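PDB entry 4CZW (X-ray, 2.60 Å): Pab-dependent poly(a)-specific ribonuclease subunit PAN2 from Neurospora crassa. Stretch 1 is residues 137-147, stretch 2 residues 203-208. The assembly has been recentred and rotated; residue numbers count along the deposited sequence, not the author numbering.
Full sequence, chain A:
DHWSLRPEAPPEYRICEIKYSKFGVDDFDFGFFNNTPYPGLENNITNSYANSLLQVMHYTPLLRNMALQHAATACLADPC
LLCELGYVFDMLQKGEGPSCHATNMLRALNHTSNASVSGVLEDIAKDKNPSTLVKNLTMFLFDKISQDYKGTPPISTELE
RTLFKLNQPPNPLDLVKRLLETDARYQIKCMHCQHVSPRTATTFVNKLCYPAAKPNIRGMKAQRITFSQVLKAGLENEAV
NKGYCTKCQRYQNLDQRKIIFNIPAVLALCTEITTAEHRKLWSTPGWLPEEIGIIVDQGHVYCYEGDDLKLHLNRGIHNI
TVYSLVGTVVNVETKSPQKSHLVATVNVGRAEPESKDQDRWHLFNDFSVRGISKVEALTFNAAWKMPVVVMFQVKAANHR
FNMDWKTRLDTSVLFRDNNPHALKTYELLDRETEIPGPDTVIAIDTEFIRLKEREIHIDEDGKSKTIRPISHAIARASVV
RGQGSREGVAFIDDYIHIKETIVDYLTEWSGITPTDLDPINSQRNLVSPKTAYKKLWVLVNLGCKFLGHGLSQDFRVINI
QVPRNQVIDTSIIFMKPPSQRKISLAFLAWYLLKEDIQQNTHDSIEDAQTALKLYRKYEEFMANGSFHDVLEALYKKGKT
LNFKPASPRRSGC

Stretch 1 (137-147) LTMFLFDKISQ
Stretch 2 203-208: TFVNKL

Residues 137-147 form one continuous helix (phi/psi near -65/-42 through most of its length, psi relaxing to -19 at Ile145 and -23 at Gln147), with i to i+4 bonds such as Leu141 N to Leu137 O at 2.6 Å and Lys144 N to Phe140 O at 3.0 Å; toward the end of the stretch, in a helix that runs on in both directions, the bond from Ser146 N to Phe142 O, 3.4 Å, is weak. Stretch 2 packs on it without a hydrogen bond between them, burying 379 Å² in all. Thr203 (-139/115) lies out of reach. Phe204 (-96/-44) turns its CB toward the helix, with chi1 -68° (m) and chi2 -73°, and its CA lies 6.2 Å from the CA of Phe142. Its ring lies against the helix backbone: Asp143 CA sits over one face, 4.0 Å from the centroid and 16° off the normal, a CH-pi contact, and Phe142 O approaches the same ring at 3.8 Å from Phe204 CD1. Asp143 OD1 (chi1 t) comes to 3.2 Å from Phe204 CE2, and Ser146 OG (chi1 t) to 3.4 Å from Phe204 CE1. Phe204 CB meets Phe142 CB at 3.9 Å. Val205 (-125/128, chi1 t) also points toward the helix, its CA 5.8 Å from that of Met139, so the step from Phe204 to Val205 runs back along the helix, from Phe142 to Met139. Val205 CG2 covers one face of the Phe142 ring (chi1 -90°, chi2 63°), 4.1 Å from Phe142 CG, and reaches Thr138 O at 3.7 Å and Thr138 CG2 at 3.9 Å; Val205 CB packs 3.8 Å from Met139 CG. Asn206 (-93/159, chi1 m), in the strand, points away. Lys207 (-118/136) starts sideways, but its m, t, t, t chain carries CE to 4.1 Å from SE of selenomethionine Met139 (m, t, m). Leu208 (-70/154) makes no contact.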

ATOM      1  N   LEU A 137     -12.206   1.823  -7.287  1.00 43.77           N
ATOM      2  CA  LEU A 137     -11.053   2.166  -6.464  1.00 45.41           C
ATOM      3  C   LEU A 137      -9.843   2.528  -7.317  1.00 41.59           C
ATOM      4  O   LEU A 137      -9.102   3.453  -6.991  1.00 42.64           O
ATOM      5  CB  LEU A 137     -10.699   1.012  -5.527  1.00 44.29           C
ATOM      6  CG  LEU A 137      -9.512   1.271  -4.599  1.00 45.14           C
ATOM      7  CD1 LEU A 137      -9.823   2.400  -3.626  1.00 34.25           C
ATOM      8  CD2 LEU A 137      -9.136   0.005  -3.857  1.00 41.74           C
ATOM      9  N   THR A 138      -9.651   1.790  -8.406  1.00 39.93           N
ATOM     10  CA  THR A 138      -8.552   2.051  -9.328  1.00 39.80           C
ATOM     11  C   THR A 138      -8.658   3.463  -9.895  1.00 47.42           C
ATOM     12  O   THR A 138      -7.663   4.180  -9.998  1.00 43.06           O
ATOM     13  CB  THR A 138      -8.531   1.035 -10.486  1.00 38.85           C
ATOM     14  OG1 THR A 138      -8.507  -0.297  -9.957  1.00 40.73           O
ATOM     15  CG2 THR A 138      -7.309   1.250 -11.367  1.00 34.08           C
HETATM   16  N   MSE A 139      -9.875   3.858 -10.249  1.00 50.68           N
HETATM   17  CA  MSE A 139     -10.130   5.205 -10.743  1.00 48.03           C
HETATM   18  C   MSE A 139     -10.048   6.223  -9.609  1.00 48.24           C
HETATM   19  O   MSE A 139      -9.525   7.324  -9.786  1.00 48.73           O
HETATM   20  CB  MSE A 139     -11.498   5.275 -11.425  1.00 48.31           C
HETATM   21  CG  MSE A 139     -11.604   4.422 -12.681  1.00 55.20           C
HETATM   22 SE   MSE A 139     -13.341   4.549 -13.560  1.00 74.89          SE
HETATM   23  CE  MSE A 139     -14.443   3.644 -12.230  1.00 48.78           C
ATOM     24  N   PHE A 140     -10.564   5.844  -8.442  1.00 40.67           N
ATOM     25  CA  PHE A 140     -10.568   6.721  -7.276  1.00 43.46           C
ATOM     26  C   PHE A 140      -9.152   7.002  -6.779  1.00 52.97           C
ATOM     27  O   PHE A 140      -8.812   8.143  -6.468  1.00 49.15           O
ATOM     28  CB  PHE A 140     -11.405   6.107  -6.150  1.00 49.37           C
ATOM     29  CG  PHE A 140     -11.591   7.011  -4.965  1.00 51.52           C
ATOM     30  CD1 PHE A 140     -12.543   8.017  -4.986  1.00 49.06           C
ATOM     31  CD2 PHE A 140     -10.822   6.848  -3.824  1.00 50.69           C
ATOM     32  CE1 PHE A 140     -12.719   8.848  -3.896  1.00 53.24           C
ATOM     33  CE2 PHE A 140     -10.994   7.677  -2.730  1.00 52.84           C
ATOM     34  CZ  PHE A 140     -11.945   8.678  -2.766  1.00 53.55           C
ATOM     35  N   LEU A 141      -8.331   5.958  -6.709  1.00 50.32           N
ATOM     36  CA  LEU A 141      -6.960   6.095  -6.227  1.00 47.19           C
ATOM     37  C   LEU A 141      -6.101   6.926  -7.171  1.00 46.43           C
ATOM     38  O   LEU A 141      -5.421   7.854  -6.736  1.00 50.38           O
ATOM     39  CB  LEU A 141      -6.321   4.719  -6.023  1.00 50.46           C
ATOM     40  CG  LEU A 141      -6.596   4.044  -4.678  1.00 45.75           C
ATOM     41  CD1 LEU A 141      -5.858   2.720  -4.583  1.00 46.55           C
ATOM     42  CD2 LEU A 141      -6.200   4.965  -3.536  1.00 48.70           C
ATOM     43  N   PHE A 142      -6.134   6.591  -8.458  1.00 46.30           N
ATOM     44  CA  PHE A 142      -5.346   7.303  -9.460  1.00 46.90           C
ATOM     45  C   PHE A 142      -5.669   8.794  -9.484  1.00 52.43           C
ATOM     46  O   PHE A 142      -4.796   9.621  -9.747  1.00 51.05           O
ATOM     47  CB  PHE A 142      -5.572   6.698 -10.847  1.00 42.56           C
ATOM     48  CG  PHE A 142      -4.615   5.590 -11.187  1.00 44.21           C
ATOM     49  CD1 PHE A 142      -4.599   4.419 -10.448  1.00 47.37           C
ATOM     50  CD2 PHE A 142      -3.736   5.719 -12.250  1.00 43.48           C
ATOM     51  CE1 PHE A 142      -3.720   3.399 -10.759  1.00 49.52           C
ATOM     52  CE2 PHE A 142      -2.856   4.702 -12.566  1.00 37.26           C
ATOM     53  CZ  PHE A 142      -2.848   3.541 -11.819  1.00 46.18           C
ATOM     54  N   ASP A 143      -6.923   9.131  -9.203  1.00 50.66           N
ATOM     55  CA  ASP A 143      -7.348  10.524  -9.154  1.00 51.36           C
ATOM     56  C   ASP A 143      -6.849  11.203  -7.884  1.00 57.75           C
ATOM     57  O   ASP A 143      -6.340  12.322  -7.926  1.00 57.13           O
ATOM     58  CB  ASP A 143      -8.872  10.624  -9.241  1.00 53.44           C
ATOM     59  CG  ASP A 143      -9.365  12.058  -9.187  1.00 58.90           C
ATOM     60  OD1 ASP A 143      -8.639  12.957  -9.661  1.00 58.21           O
ATOM     61  OD2 ASP A 143     -10.479  12.285  -8.671  1.00 64.88           O
ATOM     62  N   LYS A 144      -6.993  10.517  -6.755  1.00 50.13           N
ATOM     63  CA  LYS A 144      -6.626  11.081  -5.463  1.00 50.95           C
ATOM     64  C   LYS A 144      -5.118  11.261  -5.309  1.00 49.41           C
ATOM     65  O   LYS A 144      -4.658  12.308  -4.857  1.00 53.68           O
ATOM     66  CB  LYS A 144      -7.166  10.205  -4.329  1.00 45.48           C
ATOM     67  CG  LYS A 144      -8.658  10.365  -4.091  1.00 51.18           C
ATOM     68  CD  LYS A 144      -8.992  11.792  -3.685  1.00 52.40           C
ATOM     69  CE  LYS A 144     -10.483  11.978  -3.458  1.00 75.50           C
ATOM     70  NZ  LYS A 144     -10.806  13.385  -3.085  1.00 71.95           N
ATOM     71  N   ILE A 145      -4.350  10.245  -5.687  1.00 45.79           N
ATOM     72  CA  ILE A 145      -2.902  10.306  -5.532  1.00 50.56           C
ATOM     73  C   ILE A 145      -2.273  11.277  -6.527  1.00 47.30           C
ATOM     74  O   ILE A 145      -1.146  11.729  -6.335  1.00 49.77           O
ATOM     75  CB  ILE A 145      -2.249   8.917  -5.697  1.00 48.66           C
ATOM     76  CG1 ILE A 145      -2.325   8.448  -7.152  1.00 45.13           C
ATOM     77  CG2 ILE A 145      -2.901   7.910  -4.763  1.00 51.51           C
ATOM     78  CD1 ILE A 145      -1.634   7.128  -7.403  1.00 45.30           C
ATOM     79  N   SER A 146      -3.008  11.597  -7.587  1.00 51.87           N
ATOM     80  CA  SER A 146      -2.526  12.546  -8.582  1.00 56.35           C
ATOM     81  C   SER A 146      -2.491  13.956  -8.003  1.00 56.44           C
ATOM     82  O   SER A 146      -1.552  14.714  -8.248  1.00 54.09           O
ATOM     83  CB  SER A 146      -3.405  12.510  -9.835  1.00 59.25           C
ATOM     84  OG  SER A 146      -2.874  13.337 -10.856  1.00 71.11           O
ATOM     85  N   GLN A 147      -3.516  14.299  -7.231  1.00 49.11           N
ATOM     86  CA  GLN A 147      -3.592  15.616  -6.610  1.00 56.42           C
ATOM     87  C   GLN A 147      -2.835  15.635  -5.284  1.00 60.15           C
ATOM     88  O   GLN A 147      -2.422  16.695  -4.812  1.00 69.83           O
ATOM     89  CB  GLN A 147      -5.051  16.034  -6.406  1.00 58.29           C
ATOM     90  CG  GLN A 147      -5.815  15.200  -5.392  1.00 68.53           C
ATOM     91  CD  GLN A 147      -7.299  15.512  -5.381  1.00 85.37           C
ATOM     92  OE1 GLN A 147      -7.945  15.545  -6.429  1.00 88.64           O
ATOM     93  NE2 GLN A 147      -7.846  15.749  -4.194  1.00 88.29           N
ATOM     94  N   THR A 203      -8.566  11.803 -18.207  1.00 52.09           N
ATOM     95  CA  THR A 203      -8.586  10.348 -18.119  1.00 59.58           C
ATOM     96  C   THR A 203      -7.405   9.801 -17.322  1.00 58.16           C
ATOM     97  O   THR A 203      -6.252   9.939 -17.729  1.00 56.27           O
ATOM     98  CB  THR A 203      -8.578   9.703 -19.518  1.00 62.67           C
ATOM     99  OG1 THR A 203      -9.720  10.150 -20.258  1.00 62.27           O
ATOM    100  CG2 THR A 203      -8.609   8.187 -19.407  1.00 59.47           C
ATOM    101  N   PHE A 204      -7.700   9.182 -16.183  1.00 57.56           N
ATOM    102  CA  PHE A 204      -6.676   8.519 -15.383  1.00 47.79           C
ATOM    103  C   PHE A 204      -6.633   7.028 -15.700  1.00 47.31           C
ATOM    104  O   PHE A 204      -5.559   6.444 -15.855  1.00 55.84           O
ATOM    105  CB  PHE A 204      -6.929   8.727 -13.887  1.00 51.33           C
ATOM    106  CG  PHE A 204      -6.737  10.143 -13.428  1.00 41.60           C
ATOM    107  CD1 PHE A 204      -5.466  10.686 -13.326  1.00 44.76           C
ATOM    108  CD2 PHE A 204      -7.825  10.929 -13.084  1.00 45.31           C
ATOM    109  CE1 PHE A 204      -5.285  11.987 -12.897  1.00 52.27           C
ATOM    110  CE2 PHE A 204      -7.649  12.232 -12.654  1.00 53.83           C
ATOM    111  CZ  PHE A 204      -6.377  12.761 -12.562  1.00 52.70           C
ATOM    112  N   VAL A 205      -7.811   6.419 -15.793  1.00 48.97           N
ATOM    113  CA  VAL A 205      -7.926   4.995 -16.086  1.00 48.09           C
ATOM    114  C   VAL A 205      -8.815   4.766 -17.304  1.00 48.69           C
ATOM    115  O   VAL A 205      -9.934   5.274 -17.370  1.00 53.72           O
ATOM    116  CB  VAL A 205      -8.497   4.217 -14.884  1.00 43.19           C
ATOM    117  CG1 VAL A 205      -8.621   2.738 -15.218  1.00 43.34           C
ATOM    118  CG2 VAL A 205      -7.624   4.420 -13.654  1.00 42.05           C
ATOM    119  N   ASN A 206      -8.314   3.999 -18.268  1.00 45.92           N
ATOM    120  CA  ASN A 206      -9.065   3.720 -19.486  1.00 44.55           C
ATOM    121  C   ASN A 206      -9.883   2.437 -19.396  1.00 49.83           C
ATOM    122  O   ASN A 206      -9.597   1.560 -18.579  1.00 53.16           O
ATOM    123  CB  ASN A 206      -8.119   3.648 -20.683  1.00 41.42           C
ATOM    124  CG  ASN A 206      -7.574   5.005 -21.076  1.00 48.64           C
ATOM    125  OD1 ASN A 206      -6.478   5.391 -20.670  1.00 56.42           O
ATOM    126  ND2 ASN A 206      -8.343   5.740 -21.871  1.00 46.48           N
ATOM    127  N   LYS A 207     -10.904   2.337 -20.240  1.00 47.48           N
ATOM    128  CA  LYS A 207     -11.773   1.166 -20.270  1.00 48.32           C
ATOM    129  C   LYS A 207     -11.707   0.474 -21.627  1.00 51.81           C
ATOM    130  O   LYS A 207     -11.734   1.131 -22.666  1.00 58.46           O
ATOM    131  CB  LYS A 207     -13.217   1.559 -19.957  1.00 50.37           C
ATOM    132  CG  LYS A 207     -13.403   2.282 -18.634  1.00 58.87           C
ATOM    133  CD  LYS A 207     -14.860   2.660 -18.419  1.00 62.00           C
ATOM    134  CE  LYS A 207     -15.054   3.415 -17.115  1.00 72.13           C
ATOM    135  NZ  LYS A 207     -16.479   3.792 -16.902  1.00 90.79           N
ATOM    136  N   LEU A 208     -11.620  -0.851 -21.612  1.00 50.69           N
ATOM    137  CA  LEU A 208     -11.581  -1.624 -22.848  1.00 46.00           C
ATOM    138  C   LEU A 208     -12.930  -1.577 -23.559  1.00 52.45           C
ATOM    139  O   LEU A 208     -13.968  -1.382 -22.928  1.00 53.65           O
ATOM    140  CB  LEU A 208     -11.181  -3.074 -22.567  1.00 45.12           C
ATOM    141  CG  LEU A 208      -9.777  -3.300 -22.001  1.00 47.05           C
ATOM    142  CD1 LEU A 208      -9.458  -4.786 -21.931  1.00 47.17           C
ATOM    143  CD2 LEU A 208      -8.735  -2.561 -22.826  1.00 42.99           C
TER